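Local coordinates for protein quercetin 2,3-dioxygenase (Escherichia coli, PDB 1TQ5) that cleaves quercetin with molecular oxygen in vitro, releasing carbon monoxide, and binds one divalent metal cation, its physiological role being unknown, at residues H15-A27 against L40-F54. Sequence-based numbering, arbitrary orientation.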
ATOM      1  N   HIS A  15     -12.330   2.920 -16.463  1.00 31.67           N
ATOM      2  CA  HIS A  15     -13.767   3.163 -16.586  1.00 30.81           C
ATOM      3  C   HIS A  15     -14.051   4.659 -16.723  1.00 29.25           C
ATOM      4  O   HIS A  15     -15.180   5.108 -16.529  1.00 26.45           O
ATOM      5  CB  HIS A  15     -14.500   2.626 -15.353  1.00 32.51           C
ATOM      6  CG  HIS A  15     -14.124   1.223 -14.989  1.00 33.92           C
ATOM      7  ND1 HIS A  15     -14.280   0.161 -15.853  1.00 41.99           N
ATOM      8  CD2 HIS A  15     -13.616   0.705 -13.845  1.00 37.55           C
ATOM      9  CE1 HIS A  15     -13.886  -0.950 -15.258  1.00 43.79           C
ATOM     10  NE2 HIS A  15     -13.479  -0.649 -14.039  1.00 40.16           N
ATOM     11  N   GLY A  16     -13.024   5.430 -17.054  1.00 28.68           N
ATOM     12  CA  GLY A  16     -13.210   6.862 -17.190  1.00 28.09           C
ATOM     13  C   GLY A  16     -13.106   7.575 -15.855  1.00 28.66           C
ATOM     14  O   GLY A  16     -12.158   8.325 -15.627  1.00 29.12           O
ATOM     15  N   TRP A  17     -14.069   7.336 -14.968  1.00 27.04           N
ATOM     16  CA  TRP A  17     -14.070   7.970 -13.652  1.00 27.45           C
ATOM     17  C   TRP A  17     -12.956   7.385 -12.787  1.00 26.08           C
ATOM     18  O   TRP A  17     -12.427   8.048 -11.897  1.00 25.91           O
ATOM     19  CB  TRP A  17     -15.414   7.759 -12.955  1.00 28.40           C
ATOM     20  CG  TRP A  17     -15.730   6.322 -12.673  1.00 26.74           C
ATOM     21  CD1 TRP A  17     -16.234   5.403 -13.553  1.00 33.03           C
ATOM     22  CD2 TRP A  17     -15.546   5.632 -11.433  1.00 33.38           C
ATOM     23  NE1 TRP A  17     -16.376   4.181 -12.933  1.00 30.82           N
ATOM     24  CE2 TRP A  17     -15.959   4.294 -11.633  1.00 29.70           C
ATOM     25  CE3 TRP A  17     -15.071   6.013 -10.171  1.00 34.71           C
ATOM     26  CZ2 TRP A  17     -15.911   3.336 -10.615  1.00 34.14           C
ATOM     27  CZ3 TRP A  17     -15.024   5.058  -9.159  1.00 35.09           C
ATOM     28  CH2 TRP A  17     -15.443   3.736  -9.388  1.00 34.23           C
ATOM     29  N   LEU A  18     -12.619   6.130 -13.057  1.00 25.18           N
ATOM     30  CA  LEU A  18     -11.565   5.430 -12.336  1.00 24.48           C
ATOM     31  C   LEU A  18     -10.627   4.744 -13.323  1.00 24.97           C
ATOM     32  O   LEU A  18     -11.073   4.092 -14.271  1.00 27.46           O
ATOM     33  CB  LEU A  18     -12.165   4.370 -11.411  1.00 26.15           C
ATOM     34  CG  LEU A  18     -11.155   3.406 -10.779  1.00 26.21           C
ATOM     35  CD1 LEU A  18     -10.329   4.136  -9.730  1.00 23.55           C
ATOM     36  CD2 LEU A  18     -11.887   2.241 -10.150  1.00 28.47           C
ATOM     37  N   ASP A  19      -9.329   4.908 -13.095  1.00 22.42           N
ATOM     38  CA  ASP A  19      -8.288   4.285 -13.907  1.00 23.93           C
ATOM     39  C   ASP A  19      -7.447   3.541 -12.865  1.00 24.42           C
ATOM     40  O   ASP A  19      -6.786   4.166 -12.036  1.00 20.13           O
ATOM     41  CB  ASP A  19      -7.443   5.348 -14.607  1.00 27.33           C
ATOM     42  CG  ASP A  19      -6.406   4.747 -15.528  1.00 31.90           C
ATOM     43  OD1 ASP A  19      -6.799   4.179 -16.568  1.00 46.37           O
ATOM     44  OD2 ASP A  19      -5.199   4.835 -15.214  1.00 45.62           O
ATOM     45  N   SER A  20      -7.466   2.214 -12.913  1.00 20.87           N
ATOM     46  CA  SER A  20      -6.765   1.418 -11.914  1.00 23.36           C
ATOM     47  C   SER A  20      -5.742   0.396 -12.422  1.00 21.94           C
ATOM     48  O   SER A  20      -5.999  -0.350 -13.366  1.00 22.08           O
ATOM     49  CB  SER A  20      -7.827   0.708 -11.055  1.00 21.94           C
ATOM     50  OG  SER A  20      -7.261  -0.004  -9.968  1.00 29.94           O
ATOM     51  N   TRP A  21      -4.571   0.378 -11.792  1.00 19.23           N
ATOM     52  CA  TRP A  21      -3.534  -0.589 -12.135  1.00 17.68           C
ATOM     53  C   TRP A  21      -3.463  -1.562 -10.962  1.00 17.01           C
ATOM     54  O   TRP A  21      -3.285  -1.152  -9.817  1.00 14.59           O
ATOM     55  CB  TRP A  21      -2.186   0.102 -12.354  1.00 16.56           C
ATOM     56  CG  TRP A  21      -2.204   0.992 -13.552  1.00 17.95           C
ATOM     57  CD1 TRP A  21      -2.729   2.254 -13.635  1.00 22.94           C
ATOM     58  CD2 TRP A  21      -1.760   0.656 -14.872  1.00 25.64           C
ATOM     59  NE1 TRP A  21      -2.638   2.721 -14.926  1.00 28.38           N
ATOM     60  CE2 TRP A  21      -2.047   1.762 -15.705  1.00 30.32           C
ATOM     61  CE3 TRP A  21      -1.148  -0.474 -15.433  1.00 27.13           C
ATOM     62  CZ2 TRP A  21      -1.741   1.770 -17.071  1.00 29.86           C
ATOM     63  CZ3 TRP A  21      -0.844  -0.465 -16.793  1.00 29.59           C
ATOM     64  CH2 TRP A  21      -1.142   0.652 -17.595  1.00 30.35           C
ATOM     65  N   HIS A  22      -3.621  -2.849 -11.253  1.00 16.59           N
ATOM     66  CA  HIS A  22      -3.605  -3.882 -10.218  1.00 14.46           C
ATOM     67  C   HIS A  22      -2.287  -4.616 -10.133  1.00 13.18           C
ATOM     68  O   HIS A  22      -1.831  -5.206 -11.118  1.00 16.84           O
ATOM     69  CB  HIS A  22      -4.697  -4.916 -10.496  1.00 17.97           C
ATOM     70  CG  HIS A  22      -6.059  -4.325 -10.659  1.00 21.62           C
ATOM     71  ND1 HIS A  22      -6.715  -3.680  -9.634  1.00 29.02           N
ATOM     72  CD2 HIS A  22      -6.882  -4.268 -11.732  1.00 24.74           C
ATOM     73  CE1 HIS A  22      -7.884  -3.246 -10.069  1.00 30.35           C
ATOM     74  NE2 HIS A  22      -8.009  -3.590 -11.338  1.00 30.93           N
ATOM     75  N   THR A  23      -1.679  -4.609  -8.953  1.00 15.65           N
ATOM     76  CA  THR A  23      -0.420  -5.314  -8.780  1.00 15.89           C
ATOM     77  C   THR A  23      -0.654  -6.823  -8.699  1.00 16.97           C
ATOM     78  O   THR A  23       0.166  -7.605  -9.182  1.00 18.43           O
ATOM     79  CB  THR A  23       0.311  -4.850  -7.514  1.00 16.95           C
ATOM     80  OG1 THR A  23       0.748  -3.495  -7.689  1.00 14.27           O
ATOM     81  CG2 THR A  23       1.511  -5.740  -7.234  1.00 18.78           C
ATOM     82  N   PHE A  24      -1.769  -7.219  -8.083  1.00 16.11           N
ATOM     83  CA  PHE A  24      -2.125  -8.632  -7.918  1.00 18.50           C
ATOM     84  C   PHE A  24      -3.516  -8.894  -8.478  1.00 20.00           C
ATOM     85  O   PHE A  24      -4.299  -7.962  -8.687  1.00 19.81           O
ATOM     86  CB  PHE A  24      -2.162  -9.032  -6.434  1.00 18.18           C
ATOM     87  CG  PHE A  24      -0.898  -8.737  -5.683  1.00 17.68           C
ATOM     88  CD1 PHE A  24       0.243  -9.498  -5.889  1.00 16.43           C
ATOM     89  CD2 PHE A  24      -0.846  -7.682  -4.780  1.00 19.25           C
ATOM     90  CE1 PHE A  24       1.421  -9.218  -5.213  1.00 16.46           C
ATOM     91  CE2 PHE A  24       0.327  -7.388  -4.098  1.00 21.06           C
ATOM     92  CZ  PHE A  24       1.465  -8.160  -4.317  1.00 21.81           C
ATOM     93  N   SER A  25      -3.818 -10.174  -8.697  1.00 23.81           N
ATOM     94  CA  SER A  25      -5.123 -10.584  -9.195  1.00 24.46           C
ATOM     95  C   SER A  25      -6.178  -9.826  -8.394  1.00 23.69           C
ATOM     96  O   SER A  25      -6.155  -9.829  -7.157  1.00 25.94           O
ATOM     97  CB  SER A  25      -5.317 -12.091  -8.998  1.00 27.06           C
ATOM     98  OG  SER A  25      -4.256 -12.822  -9.582  1.00 27.23           O
ATOM     99  N   PHE A  26      -7.091  -9.170  -9.096  1.00 27.39           N
ATOM    100  CA  PHE A  26      -8.143  -8.397  -8.448  1.00 28.77           C
ATOM    101  C   PHE A  26      -9.442  -8.513  -9.238  1.00 30.63           C
ATOM    102  O   PHE A  26      -9.450  -8.354 -10.459  1.00 28.70           O
ATOM    103  CB  PHE A  26      -7.741  -6.924  -8.367  1.00 29.49           C
ATOM    104  CG  PHE A  26      -8.638  -6.098  -7.488  1.00 24.74           C
ATOM    105  CD1 PHE A  26      -8.542  -6.180  -6.104  1.00 23.30           C
ATOM    106  CD2 PHE A  26      -9.580  -5.239  -8.040  1.00 28.31           C
ATOM    107  CE1 PHE A  26      -9.374  -5.414  -5.283  1.00 25.25           C
ATOM    108  CE2 PHE A  26     -10.419  -4.469  -7.226  1.00 24.58           C
ATOM    109  CZ  PHE A  26     -10.313  -4.560  -5.847  1.00 23.91           C
ATOM    110  N   ALA A  27     -10.536  -8.786  -8.538  1.00 35.52           N
ATOM    111  CA  ALA A  27     -11.838  -8.908  -9.184  1.00 36.99           C
ATOM    112  C   ALA A  27     -11.756  -9.849 -10.382  1.00 38.54           C
ATOM    113  O   ALA A  27     -11.531 -11.047 -10.219  1.00 40.63           O
ATOM    114  CB  ALA A  27     -12.328  -7.536  -9.624  1.00 37.81           C
ATOM    115  N   LEU A  40      -0.031  -9.618   2.086  1.00 25.24           N
ATOM    116  CA  LEU A  40      -0.331  -8.523   1.163  1.00 23.12           C
ATOM    117  C   LEU A  40      -1.157  -9.090   0.016  1.00 21.67           C
ATOM    118  O   LEU A  40      -0.653  -9.841  -0.817  1.00 22.01           O
ATOM    119  CB  LEU A  40       0.967  -7.910   0.634  1.00 22.85           C
ATOM    120  CG  LEU A  40       0.836  -6.651  -0.222  1.00 22.13           C
ATOM    121  CD1 LEU A  40       0.052  -5.583   0.537  1.00 20.46           C
ATOM    122  CD2 LEU A  40       2.221  -6.152  -0.594  1.00 23.71           C
ATOM    123  N   ARG A  41      -2.432  -8.726  -0.026  1.00 18.05           N
ATOM    124  CA  ARG A  41      -3.323  -9.251  -1.042  1.00 22.11           C
ATOM    125  C   ARG A  41      -3.646  -8.319  -2.203  1.00 20.35           C
ATOM    126  O   ARG A  41      -3.828  -8.775  -3.330  1.00 20.71           O
ATOM    127  CB  ARG A  41      -4.634  -9.706  -0.383  1.00 22.52           C
ATOM    128  CG  ARG A  41      -4.473 -10.843   0.632  1.00 33.71           C
ATOM    129  CD  ARG A  41      -3.732 -12.023   0.020  1.00 42.84           C
ATOM    130  NE  ARG A  41      -3.761 -13.207   0.870  1.00 56.24           N
ATOM    131  CZ  ARG A  41      -4.857 -13.916   1.134  1.00 63.17           C
ATOM    132  NH1 ARG A  41      -6.025 -13.560   0.613  1.00 64.34           N
ATOM    133  NH2 ARG A  41      -4.785 -14.982   1.920  1.00 61.82           N
ATOM    134  N   VAL A  42      -3.711  -7.020  -1.934  1.00 19.36           N
ATOM    135  CA  VAL A  42      -4.059  -6.058  -2.974  1.00 16.07           C
ATOM    136  C   VAL A  42      -3.249  -4.756  -2.941  1.00 17.14           C
ATOM    137  O   VAL A  42      -2.958  -4.214  -1.873  1.00 14.56           O
ATOM    138  CB  VAL A  42      -5.557  -5.670  -2.862  1.00 18.61           C
ATOM    139  CG1 VAL A  42      -5.946  -4.717  -3.976  1.00 21.28           C
ATOM    140  CG2 VAL A  42      -6.434  -6.918  -2.895  1.00 17.53           C
ATOM    141  N   ILE A  43      -2.868  -4.284  -4.126  1.00 18.80           N
ATOM    142  CA  ILE A  43      -2.178  -3.006  -4.292  1.00 17.57           C
ATOM    143  C   ILE A  43      -2.749  -2.430  -5.570  1.00 16.33           C
ATOM    144  O   ILE A  43      -2.373  -2.829  -6.682  1.00 16.25           O
ATOM    145  CB  ILE A  43      -0.641  -3.111  -4.470  1.00 19.85           C
ATOM    146  CG1 ILE A  43       0.044  -3.374  -3.132  1.00 19.23           C
ATOM    147  CG2 ILE A  43      -0.095  -1.778  -5.004  1.00 21.53           C
ATOM    148  CD1 ILE A  43      -0.265  -4.701  -2.547  1.00 32.59           C
ATOM    149  N   ASN A  44      -3.692  -1.514  -5.411  1.00 15.75           N
ATOM    150  CA  ASN A  44      -4.303  -0.881  -6.551  1.00 14.65           C
ATOM    151  C   ASN A  44      -3.852   0.569  -6.616  1.00 19.09           C
ATOM    152  O   ASN A  44      -3.913   1.305  -5.631  1.00 17.91           O
ATOM    153  CB  ASN A  44      -5.828  -0.962  -6.469  1.00 17.92           C
ATOM    154  CG  ASN A  44      -6.350  -2.370  -6.698  1.00 18.51           C
ATOM    155  OD1 ASN A  44      -5.663  -3.205  -7.288  1.00 20.60           O
ATOM    156  ND2 ASN A  44      -7.573  -2.635  -6.244  1.00 23.96           N
ATOM    157  N   ASP A  45      -3.366   0.944  -7.790  1.00 17.34           N
ATOM    158  CA  ASP A  45      -2.887   2.290  -8.071  1.00 22.44           C
ATOM    159  C   ASP A  45      -4.075   2.952  -8.762  1.00 22.28           C
ATOM    160  O   ASP A  45      -4.266   2.771  -9.964  1.00 23.40           O
ATOM    161  CB  ASP A  45      -1.697   2.187  -9.028  1.00 23.49           C
ATOM    162  CG  ASP A  45      -1.007   3.514  -9.263  1.00 32.60           C
ATOM    163  OD1 ASP A  45      -1.701   4.555  -9.308  1.00 40.60           O
ATOM    164  OD2 ASP A  45       0.236   3.503  -9.428  1.00 33.24           O
ATOM    165  N   ASP A  46      -4.872   3.705  -8.007  1.00 23.09           N
ATOM    166  CA  ASP A  46      -6.075   4.339  -8.560  1.00 23.94           C
ATOM    167  C   ASP A  46      -6.031   5.840  -8.797  1.00 21.62           C
ATOM    168  O   ASP A  46      -5.506   6.608  -7.992  1.00 22.18           O
ATOM    169  CB  ASP A  46      -7.298   4.068  -7.669  1.00 25.38           C
ATOM    170  CG  ASP A  46      -7.510   2.594  -7.381  1.00 29.18           C
ATOM    171  OD1 ASP A  46      -7.178   1.763  -8.246  1.00 29.69           O
ATOM    172  OD2 ASP A  46      -8.030   2.274  -6.288  1.00 34.43           O
ATOM    173  N   VAL A  47      -6.622   6.250  -9.910  1.00 18.94           N
ATOM    174  CA  VAL A  47      -6.719   7.658 -10.267  1.00 18.26           C
ATOM    175  C   VAL A  47      -8.203   7.902 -10.494  1.00 19.58           C
ATOM    176  O   VAL A  47      -8.819   7.296 -11.383  1.00 18.09           O
ATOM    177  CB  VAL A  47      -5.928   7.969 -11.542  1.00 19.74           C
ATOM    178  CG1 VAL A  47      -6.281   9.350 -12.045  1.00 24.79           C
ATOM    179  CG2 VAL A  47      -4.440   7.879 -11.249  1.00 22.15           C
ATOM    180  N   ILE A  48      -8.769   8.786  -9.677  1.00 18.38           N
ATOM    181  CA  ILE A  48     -10.188   9.097  -9.721  1.00 18.39           C
ATOM    182  C   ILE A  48     -10.505  10.523 -10.160  1.00 19.49           C
ATOM    183  O   ILE A  48      -9.909  11.482  -9.681  1.00 17.66           O
ATOM    184  CB  ILE A  48     -10.820   8.852  -8.332  1.00 20.47           C
ATOM    185  CG1 ILE A  48     -10.624   7.385  -7.937  1.00 21.52           C
ATOM    186  CG2 ILE A  48     -12.307   9.225  -8.343  1.00 22.37           C
ATOM    187  CD1 ILE A  48     -11.140   7.049  -6.550  1.00 32.59           C
ATOM    188  N   GLU A  49     -11.477  10.631 -11.060  1.00 19.21           N
ATOM    189  CA  GLU A  49     -11.947  11.895 -11.618  1.00 20.32           C
ATOM    190  C   GLU A  49     -12.596  12.784 -10.551  1.00 20.53           C
ATOM    191  O   GLU A  49     -13.184  12.290  -9.595  1.00 18.41           O
ATOM    192  CB  GLU A  49     -12.963  11.578 -12.721  1.00 19.65           C
ATOM    193  CG  GLU A  49     -13.515  12.748 -13.490  1.00 29.55           C
ATOM    194  CD  GLU A  49     -14.732  12.337 -14.292  1.00 36.33           C
ATOM    195  OE1 GLU A  49     -14.880  11.119 -14.528  1.00 30.87           O
ATOM    196  OE2 GLU A  49     -15.533  13.211 -14.686  1.00 45.78           O
ATOM    197  N   ALA A  50     -12.496  14.095 -10.722  1.00 23.22           N
ATOM    198  CA  ALA A  50     -13.086  15.025  -9.765  1.00 26.67           C
ATOM    199  C   ALA A  50     -14.562  14.707  -9.520  1.00 28.72           C
ATOM    200  O   ALA A  50     -15.316  14.452 -10.464  1.00 30.83           O
ATOM    201  CB  ALA A  50     -12.943  16.460 -10.272  1.00 26.69           C
ATOM    202  N   GLY A  51     -14.958  14.707  -8.249  1.00 28.61           N
ATOM    203  CA  GLY A  51     -16.342  14.448  -7.891  1.00 27.89           C
ATOM    204  C   GLY A  51     -16.815  13.007  -7.957  1.00 26.69           C
ATOM    205  O   GLY A  51     -17.956  12.720  -7.609  1.00 30.19           O
ATOM    206  N   GLN A  52     -15.956  12.100  -8.407  1.00 25.82           N
ATOM    207  CA  GLN A  52     -16.322  10.692  -8.505  1.00 22.54           C
ATOM    208  C   GLN A  52     -15.751   9.869  -7.361  1.00 23.19           C
ATOM    209  O   GLN A  52     -14.957  10.364  -6.559  1.00 23.42           O
ATOM    210  CB  GLN A  52     -15.838  10.111  -9.833  1.00 20.78           C
ATOM    211  CG  GLN A  52     -16.803  10.326 -10.986  1.00 28.37           C
ATOM    212  CD  GLN A  52     -17.998   9.385 -10.926  1.00 34.50           C
ATOM    213  OE1 GLN A  52     -18.944   9.519 -11.702  1.00 37.55           O
ATOM    214  NE2 GLN A  52     -17.953   8.420 -10.007  1.00 31.50           N
ATOM    215  N   GLY A  53     -16.156   8.603  -7.299  1.00 21.06           N
ATOM    216  CA  GLY A  53     -15.675   7.725  -6.250  1.00 24.18           C
ATOM    217  C   GLY A  53     -16.443   6.420  -6.170  1.00 26.01           C
ATOM    218  O   GLY A  53     -17.328   6.157  -6.985  1.00 24.08           O
ATOM    219  N   PHE A  54     -16.102   5.605  -5.177  1.00 27.42           N
ATOM    220  CA  PHE A  54     -16.747   4.312  -4.973  1.00 29.10           C
ATOM    221  C   PHE A  54     -17.973   4.444  -4.073  1.00 30.29           C
ATOM    222  O   PHE A  54     -17.859   4.879  -2.926  1.00 29.28           O
ATOM    223  CB  PHE A  54     -15.756   3.342  -4.324  1.00 29.73           C
ATOM    224  CG  PHE A  54     -14.516   3.104  -5.138  1.00 32.77           C
ATOM    225  CD1 PHE A  54     -14.483   2.108  -6.107  1.00 37.58           C
ATOM    226  CD2 PHE A  54     -13.386   3.891  -4.948  1.00 32.05           C
ATOM    227  CE1 PHE A  54     -13.339   1.900  -6.875  1.00 39.91           C
ATOM    228  CE2 PHE A  54     -12.236   3.690  -5.713  1.00 33.84           C
ATOM    229  CZ  PHE A  54     -12.214   2.695  -6.676  1.00 32.93           C
TER
HETATM  230  O   HOH W   1     -10.000   8.436 -13.986  1.00 26.60           O
HETATM  231  O   HOH W   2      -0.381  -1.197  -8.505  1.00 16.91           O
HETATM  232  O   HOH W   3      -3.753  -5.680  -6.665  1.00 16.75           O
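Trp-17 turns the edge of its six-membered ring toward the face of Phe-54, a T-shaped pair with ring centroids 5.3 Å apart and planes at 73°. The indole gets there with its CG lodged between backbone N and carbonyl carbon (chi1 63°), which also brings CZ3 to 3.4 Å from Gly-53 O. Nearer the backbone, Trp-17 CB packs against Gln-52 CG. With only an alanine here, the Phe-54 face would probably lose its edge partner and Gly-53 O the ring beside it. Leu-18 adds to the same cluster: its CD2 comes obliquely to the Phe-54 ring, 3.5 Å from CZ, while CD1 touches both Ile-48 CG1 and Asp-46 CB. Phe-54 in turn lies close to His-57, a ligand of the divalent metal.

Behind these side chains, strands 18-22 and 40-48 run antiparallel in the larger sheet of the N-terminal cupin domain of this bicupin, with 40-48 next to 112-119. Asp-19 with Val-47 and Trp-21 with Asp-45 are the hydrogen-bonded pairs; Asp-45 N reaches Trp-21 O almost straight, at 175°. A type II turn, Glu-49 to Gln-52, swings the chain round to the Trp-17 ring.

On the face of Leu-18 and Ile-48, the buried Ser-20 hydroxyl donates to Asp-46 OD1 in a very short bond of 2.5 Å. Farther along, Phe-26 lays one face over the amide end of Asn-44, its CD1 also 3.7 Å from Val-42 CG1. The other face of the sheet carries Trp-21, stacked on His-12, and Asp-45, whose carboxylate is held by a hydrogen bond with His-113 and a salt bridge with Arg-10. Near the far end, Thr-23 N binds Ile-43 O, and one water links Thr-23 OG1 to that same carbonyl.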